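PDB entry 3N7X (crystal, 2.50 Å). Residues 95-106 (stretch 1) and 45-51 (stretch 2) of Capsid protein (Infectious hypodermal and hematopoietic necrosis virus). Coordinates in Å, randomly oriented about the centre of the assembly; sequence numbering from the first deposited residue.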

ATOM      1  N   GLU A  95     102.854 -19.972  -5.409  1.00 23.61           N
ATOM      2  CA  GLU A  95     101.540 -19.705  -5.967  1.00 26.10           C
ATOM      3  C   GLU A  95     100.526 -20.799  -5.657  1.00 26.30           C
ATOM      4  O   GLU A  95     100.878 -21.974  -5.544  1.00 27.15           O
ATOM      5  CB  GLU A  95     101.638 -19.461  -7.480  1.00 26.18           C
ATOM      6  CG  GLU A  95     102.631 -20.328  -8.213  1.00 32.52           C
ATOM      7  CD  GLU A  95     102.806 -19.922  -9.675  1.00 33.13           C
ATOM      8  OE1 GLU A  95     103.145 -18.746  -9.940  1.00 30.05           O
ATOM      9  OE2 GLU A  95     102.614 -20.787 -10.560  1.00 37.32           O
ATOM     10  N   THR A  96      99.270 -20.391  -5.485  1.00 23.74           N
ATOM     11  CA  THR A  96      98.181 -21.319  -5.206  1.00 22.77           C
ATOM     12  C   THR A  96      97.885 -22.115  -6.473  1.00 22.68           C
ATOM     13  O   THR A  96      98.128 -21.633  -7.578  1.00 22.38           O
ATOM     14  CB  THR A  96      96.898 -20.567  -4.815  1.00 22.78           C
ATOM     15  OG1 THR A  96      96.537 -19.669  -5.874  1.00 21.32           O
ATOM     16  CG2 THR A  96      97.104 -19.776  -3.533  1.00 21.09           C
ATOM     17  N   GLN A  97      97.356 -23.325  -6.321  1.00 23.26           N
ATOM     18  CA  GLN A  97      97.037 -24.144  -7.486  1.00 23.84           C
ATOM     19  C   GLN A  97      96.146 -23.374  -8.444  1.00 23.57           C
ATOM     20  O   GLN A  97      96.342 -23.422  -9.660  1.00 24.05           O
ATOM     21  CB  GLN A  97      96.320 -25.433  -7.082  1.00 24.76           C
ATOM     22  CG  GLN A  97      97.231 -26.607  -6.779  1.00 30.24           C
ATOM     23  CD  GLN A  97      98.207 -26.915  -7.908  1.00 31.70           C
ATOM     24  OE1 GLN A  97      99.385 -26.563  -7.832  1.00 33.75           O
ATOM     25  NE2 GLN A  97      97.716 -27.569  -8.960  1.00 28.43           N
ATOM     26  N   ARG A  98      95.167 -22.664  -7.896  1.00 22.45           N
ATOM     27  CA  ARG A  98      94.260 -21.906  -8.737  1.00 22.70           C
ATOM     28  C   ARG A  98      94.985 -20.837  -9.540  1.00 23.38           C
ATOM     29  O   ARG A  98      94.803 -20.746 -10.755  1.00 24.27           O
ATOM     30  CB  ARG A  98      93.124 -21.308  -7.900  1.00 21.69           C
ATOM     31  CG  ARG A  98      92.210 -22.396  -7.341  1.00 21.47           C
ATOM     32  CD  ARG A  98      90.901 -21.889  -6.750  1.00 19.29           C
ATOM     33  NE  ARG A  98      90.028 -23.026  -6.463  1.00 21.52           N
ATOM     34  CZ  ARG A  98      88.699 -22.976  -6.394  1.00 21.64           C
ATOM     35  NH1 ARG A  98      88.052 -21.832  -6.582  1.00 20.78           N
ATOM     36  NH2 ARG A  98      88.011 -24.087  -6.160  1.00 20.63           N
ATOM     37  N   TYR A  99      95.823 -20.038  -8.892  1.00 22.98           N
ATOM     38  CA  TYR A  99      96.539 -19.019  -9.640  1.00 24.20           C
ATOM     39  C   TYR A  99      97.409 -19.692 -10.700  1.00 25.29           C
ATOM     40  O   TYR A  99      97.433 -19.280 -11.861  1.00 25.39           O
ATOM     41  CB  TYR A  99      97.406 -18.164  -8.712  1.00 23.27           C
ATOM     42  CG  TYR A  99      98.325 -17.212  -9.455  1.00 24.63           C
ATOM     43  CD1 TYR A  99      97.862 -16.462 -10.543  1.00 23.23           C
ATOM     44  CD2 TYR A  99      99.663 -17.067  -9.079  1.00 24.16           C
ATOM     45  CE1 TYR A  99      98.714 -15.594 -11.241  1.00 22.70           C
ATOM     46  CE2 TYR A  99     100.520 -16.201  -9.766  1.00 24.75           C
ATOM     47  CZ  TYR A  99     100.041 -15.470 -10.846  1.00 24.73           C
ATOM     48  OH  TYR A  99     100.894 -14.625 -11.524  1.00 25.26           O
ATOM     49  N   LYS A 100      98.104 -20.747 -10.295  1.00 25.52           N
ATOM     50  CA  LYS A 100      98.986 -21.476 -11.191  1.00 26.46           C
ATOM     51  C   LYS A 100      98.302 -21.940 -12.477  1.00 27.57           C
ATOM     52  O   LYS A 100      98.857 -21.805 -13.566  1.00 27.29           O
ATOM     53  CB  LYS A 100      99.569 -22.678 -10.453  1.00 27.07           C
ATOM     54  CG  LYS A 100     100.585 -23.479 -11.240  1.00 28.73           C
ATOM     55  CD  LYS A 100     101.112 -24.620 -10.387  1.00 32.90           C
ATOM     56  CE  LYS A 100     102.131 -25.475 -11.133  1.00 35.51           C
ATOM     57  NZ  LYS A 100     102.626 -26.606 -10.283  1.00 38.42           N
ATOM     58  N   MET A 101      97.094 -22.472 -12.351  1.00 27.49           N
ATOM     59  CA  MET A 101      96.363 -22.978 -13.504  1.00 28.41           C
ATOM     60  C   MET A 101      95.753 -21.936 -14.434  1.00 28.29           C
ATOM     61  O   MET A 101      95.392 -22.268 -15.562  1.00 29.14           O
ATOM     62  CB  MET A 101      95.257 -23.918 -13.041  1.00 31.90           C
ATOM     63  CG  MET A 101      95.751 -25.069 -12.192  1.00 37.92           C
ATOM     64  SD  MET A 101      96.751 -26.213 -13.137  1.00 41.92           S
ATOM     65  CE  MET A 101      95.548 -27.409 -13.553  1.00 41.89           C
ATOM     66  N   VAL A 102      95.623 -20.691 -13.980  1.00 26.28           N
ATOM     67  CA  VAL A 102      95.036 -19.651 -14.826  1.00 26.04           C
ATOM     68  C   VAL A 102      95.997 -18.507 -15.088  1.00 26.73           C
ATOM     69  O   VAL A 102      95.662 -17.550 -15.781  1.00 26.95           O
ATOM     70  CB  VAL A 102      93.758 -19.056 -14.201  1.00 26.74           C
ATOM     71  CG1 VAL A 102      92.709 -20.135 -14.056  1.00 27.18           C
ATOM     72  CG2 VAL A 102      94.074 -18.427 -12.853  1.00 24.46           C
ATOM     73  N   LYS A 103      97.187 -18.618 -14.517  1.00 26.99           N
ATOM     74  CA  LYS A 103      98.232 -17.614 -14.658  1.00 27.17           C
ATOM     75  C   LYS A 103      98.464 -17.206 -16.115  1.00 28.27           C
ATOM     76  O   LYS A 103      98.467 -16.020 -16.452  1.00 27.40           O
ATOM     77  CB  LYS A 103      99.516 -18.182 -14.061  1.00 27.76           C
ATOM     78  CG  LYS A 103     100.744 -17.307 -14.124  1.00 29.97           C
ATOM     79  CD  LYS A 103     101.895 -18.121 -13.561  1.00 33.35           C
ATOM     80  CE  LYS A 103     103.214 -17.397 -13.589  1.00 36.19           C
ATOM     81  NZ  LYS A 103     104.281 -18.351 -13.176  1.00 37.12           N
ATOM     82  N   SER A 104      98.645 -18.195 -16.979  1.00 28.11           N
ATOM     83  CA  SER A 104      98.907 -17.925 -18.381  1.00 28.55           C
ATOM     84  C   SER A 104      97.757 -17.185 -19.062  1.00 27.61           C
ATOM     85  O   SER A 104      97.972 -16.218 -19.800  1.00 26.79           O
ATOM     86  CB  SER A 104      99.191 -19.236 -19.112  1.00 29.21           C
ATOM     87  OG  SER A 104      99.836 -18.985 -20.346  1.00 32.90           O
ATOM     88  N   MET A 105      96.538 -17.646 -18.816  1.00 26.25           N
ATOM     89  CA  MET A 105      95.364 -17.024 -19.406  1.00 25.86           C
ATOM     90  C   MET A 105      95.205 -15.591 -18.893  1.00 26.52           C
ATOM     91  O   MET A 105      94.914 -14.678 -19.665  1.00 27.18           O
ATOM     92  CB  MET A 105      94.124 -17.850 -19.080  1.00 25.59           C
ATOM     93  CG  MET A 105      92.984 -17.654 -20.057  1.00 28.47           C
ATOM     94  SD  MET A 105      91.502 -18.548 -19.555  1.00 30.86           S
ATOM     95  CE  MET A 105      92.039 -20.211 -19.806  1.00 31.60           C
ATOM     96  N   MET A 106      95.394 -15.399 -17.590  1.00 26.09           N
ATOM     97  CA  MET A 106      95.296 -14.074 -16.984  1.00 26.98           C
ATOM     98  C   MET A 106      96.251 -13.126 -17.671  1.00 27.24           C
ATOM     99  O   MET A 106      95.870 -12.056 -18.136  1.00 28.44           O
ATOM    100  CB  MET A 106      95.723 -14.102 -15.527  1.00 26.96           C
ATOM    101  CG  MET A 106      94.761 -14.693 -14.571  1.00 29.03           C
ATOM    102  SD  MET A 106      95.566 -14.626 -12.972  1.00 32.31           S
ATOM    103  CE  MET A 106      95.594 -12.842 -12.659  1.00 28.66           C
TER
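Stretch 2, residues 45-51: SIHITFQ

Packing of the strand formed by residues 45-51 against the helix of residues 97-106 in the capsid protein. Stretch 2 is extended throughout, with phi between -104° and -147° and psi between 129° and 179°, and its strand runs on past Gln 51. It lies along the helix in a roughly antiparallel sense: the N-to-C directions make an angle of 150° (signed crossing angle -150°), and the axes approach to 9.5 Å. Walking up the helix therefore means walking back down the strand, from Phe 50 to Ile 48 to Ile 46. The contact is modest, burying 348 Å² summed over both sides, and touching residues are at least 46 positions apart in sequence.

Glu 95 stands clear of the strand; its OE1 lies 3.5 Å from NZ of Lys 103, a salt bridge within stretch 1 whose hydrogen bond is weak. Thr 96 occupies the N-cap position. Its OG1 accepts from N of Tyr 99 at 3.1 Å, satisfying an amide that has no preceding helical turn to bond to, and the same OG1 lies 3.5 Å from CE1 of Phe 50, at the edge of the ring. Gln 97 opens the helix but makes no contact with the strand.

Arg 98 is the helix residue most covered by the strand, matched by Phe 50 on the other side at 73 Å² each. Their CA atoms, 7.5 Å apart, set the register. Arg 98 CB comes within 3.5 Å of Phe 50 CE1, while farther out Arg 98 CD packs 3.9 Å from Ile 48 CG2. With chi2 and chi3 both t, the side chain extends far enough for NH1 to donate to the backbone O of Thr 49 at 2.8 Å. This hydrogen bond, the only one between the stretches, is weak, since its N-H...O angle is 127°. Because the acceptor is a main-chain atom, Thr 49 takes part although its CA-to-CB bond points away from the helix.

Tyr 99 N reaches the edge of the Phe 50 ring too, 3.5 Å from Phe 50 CE1. Tyr 99 adds an apolar contact from CB to Phe 50 CE1 at 4.1 Å, but its CA-to-CB bond points sideways and the end of the side chain leads away. Lys 100 and Met 101 are out of reach. One turn beyond Arg 98, Val 102 points toward the strand and sets CG1 4.4 Å from CG1 of Ile 48, a looser apolar contact. Lys 103 and Ser 104 again lie out of reach. The helix is kinked here: the N atoms of Ser 104 and Met 105 lack bonds to the turn before, whereas Met 106 N resumes the pattern, 2.8 Å from Val 102 O. Met 105 closes the series, its SD 4.2 Å from CD1 of Ile 46. Along the strand, Ile 46 and Ile 48 direct their CA-to-CB bonds toward the helix, and His 47 between them is exposed and out of reach.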

ATOM      1  N   SER A  45      83.976 -15.004 -20.281  1.00 24.64           N
ATOM      2  CA  SER A  45      84.972 -15.170 -19.238  1.00 23.99           C
ATOM      3  C   SER A  45      84.626 -16.242 -18.217  1.00 23.90           C
ATOM      4  O   SER A  45      83.569 -16.863 -18.287  1.00 25.43           O
ATOM      5  CB  SER A  45      85.144 -13.838 -18.514  1.00 24.36           C
ATOM      6  OG  SER A  45      83.895 -13.394 -18.001  1.00 21.70           O
ATOM      7  N   ILE A  46      85.531 -16.442 -17.263  1.00 22.73           N
ATOM      8  CA  ILE A  46      85.335 -17.419 -16.202  1.00 21.56           C
ATOM      9  C   ILE A  46      85.599 -16.753 -14.857  1.00 22.11           C
ATOM     10  O   ILE A  46      86.284 -15.731 -14.788  1.00 22.81           O
ATOM     11  CB  ILE A  46      86.289 -18.604 -16.350  1.00 21.08           C
ATOM     12  CG1 ILE A  46      87.728 -18.094 -16.414  1.00 21.13           C
ATOM     13  CG2 ILE A  46      85.924 -19.412 -17.578  1.00 17.37           C
ATOM     14  CD1 ILE A  46      88.761 -19.193 -16.383  1.00 22.00           C
ATOM     15  N   HIS A  47      85.057 -17.340 -13.792  1.00 21.96           N
ATOM     16  CA  HIS A  47      85.219 -16.795 -12.446  1.00 21.62           C
ATOM     17  C   HIS A  47      85.941 -17.770 -11.529  1.00 21.45           C
ATOM     18  O   HIS A  47      85.631 -18.958 -11.504  1.00 21.85           O
ATOM     19  CB  HIS A  47      83.848 -16.450 -11.857  1.00 21.42           C
ATOM     20  CG  HIS A  47      83.146 -15.343 -12.581  1.00 26.17           C
ATOM     21  ND1 HIS A  47      83.231 -14.023 -12.188  1.00 27.10           N
ATOM     22  CD2 HIS A  47      82.383 -15.353 -13.702  1.00 24.87           C
ATOM     23  CE1 HIS A  47      82.548 -13.270 -13.035  1.00 26.94           C
ATOM     24  NE2 HIS A  47      82.025 -14.052 -13.963  1.00 25.02           N
ATOM     25  N   ILE A  48      86.913 -17.261 -10.781  1.00 21.45           N
ATOM     26  CA  ILE A  48      87.674 -18.088  -9.857  1.00 21.83           C
ATOM     27  C   ILE A  48      87.703 -17.418  -8.496  1.00 22.13           C
ATOM     28  O   ILE A  48      88.043 -16.238  -8.386  1.00 22.12           O
ATOM     29  CB  ILE A  48      89.151 -18.280 -10.304  1.00 22.57           C
ATOM     30  CG1 ILE A  48      89.224 -18.950 -11.675  1.00 24.27           C
ATOM     31  CG2 ILE A  48      89.886 -19.147  -9.298  1.00 20.72           C
ATOM     32  CD1 ILE A  48      89.024 -18.008 -12.830  1.00 27.89           C
ATOM     33  N   THR A  49      87.346 -18.171  -7.462  1.00 22.00           N
ATOM     34  CA  THR A  49      87.365 -17.647  -6.107  1.00 21.76           C
ATOM     35  C   THR A  49      88.574 -18.196  -5.357  1.00 21.25           C
ATOM     36  O   THR A  49      88.900 -19.377  -5.465  1.00 20.58           O
ATOM     37  CB  THR A  49      86.093 -18.029  -5.335  1.00 22.42           C
ATOM     38  OG1 THR A  49      84.967 -17.364  -5.920  1.00 23.54           O
ATOM     39  CG2 THR A  49      86.211 -17.618  -3.867  1.00 22.46           C
ATOM     40  N   PHE A  50      89.241 -17.325  -4.610  1.00 19.90           N
ATOM     41  CA  PHE A  50      90.403 -17.714  -3.825  1.00 19.08           C
ATOM     42  C   PHE A  50      90.019 -17.621  -2.360  1.00 19.70           C
ATOM     43  O   PHE A  50      89.386 -16.647  -1.943  1.00 20.28           O
ATOM     44  CB  PHE A  50      91.570 -16.773  -4.116  1.00 18.65           C
ATOM     45  CG  PHE A  50      92.129 -16.922  -5.498  1.00 19.70           C
ATOM     46  CD1 PHE A  50      93.231 -17.742  -5.731  1.00 19.02           C
ATOM     47  CD2 PHE A  50      91.525 -16.281  -6.579  1.00 19.50           C
ATOM     48  CE1 PHE A  50      93.728 -17.925  -7.022  1.00 17.54           C
ATOM     49  CE2 PHE A  50      92.012 -16.457  -7.874  1.00 19.04           C
ATOM     50  CZ  PHE A  50      93.117 -17.284  -8.095  1.00 18.79           C
ATOM     51  N   GLN A  51      90.394 -18.634  -1.582  1.00 18.61           N
ATOM     52  CA  GLN A  51      90.076 -18.660  -0.158  1.00 19.21           C
ATOM     53  C   GLN A  51      91.220 -19.277   0.623  1.00 19.74           C
ATOM     54  O   GLN A  51      91.850 -20.222   0.152  1.00 21.04           O
ATOM     55  CB  GLN A  51      88.813 -19.489   0.088  1.00 18.93           C
ATOM     56  CG  GLN A  51      87.602 -19.029  -0.695  1.00 21.12           C
ATOM     57  CD  GLN A  51      86.483 -20.054  -0.707  1.00 22.72           C
ATOM     58  OE1 GLN A  51      86.703 -21.227  -1.012  1.00 24.66           O
ATOM     59  NE2 GLN A  51      85.270 -19.612  -0.389  1.00 22.32           N
TER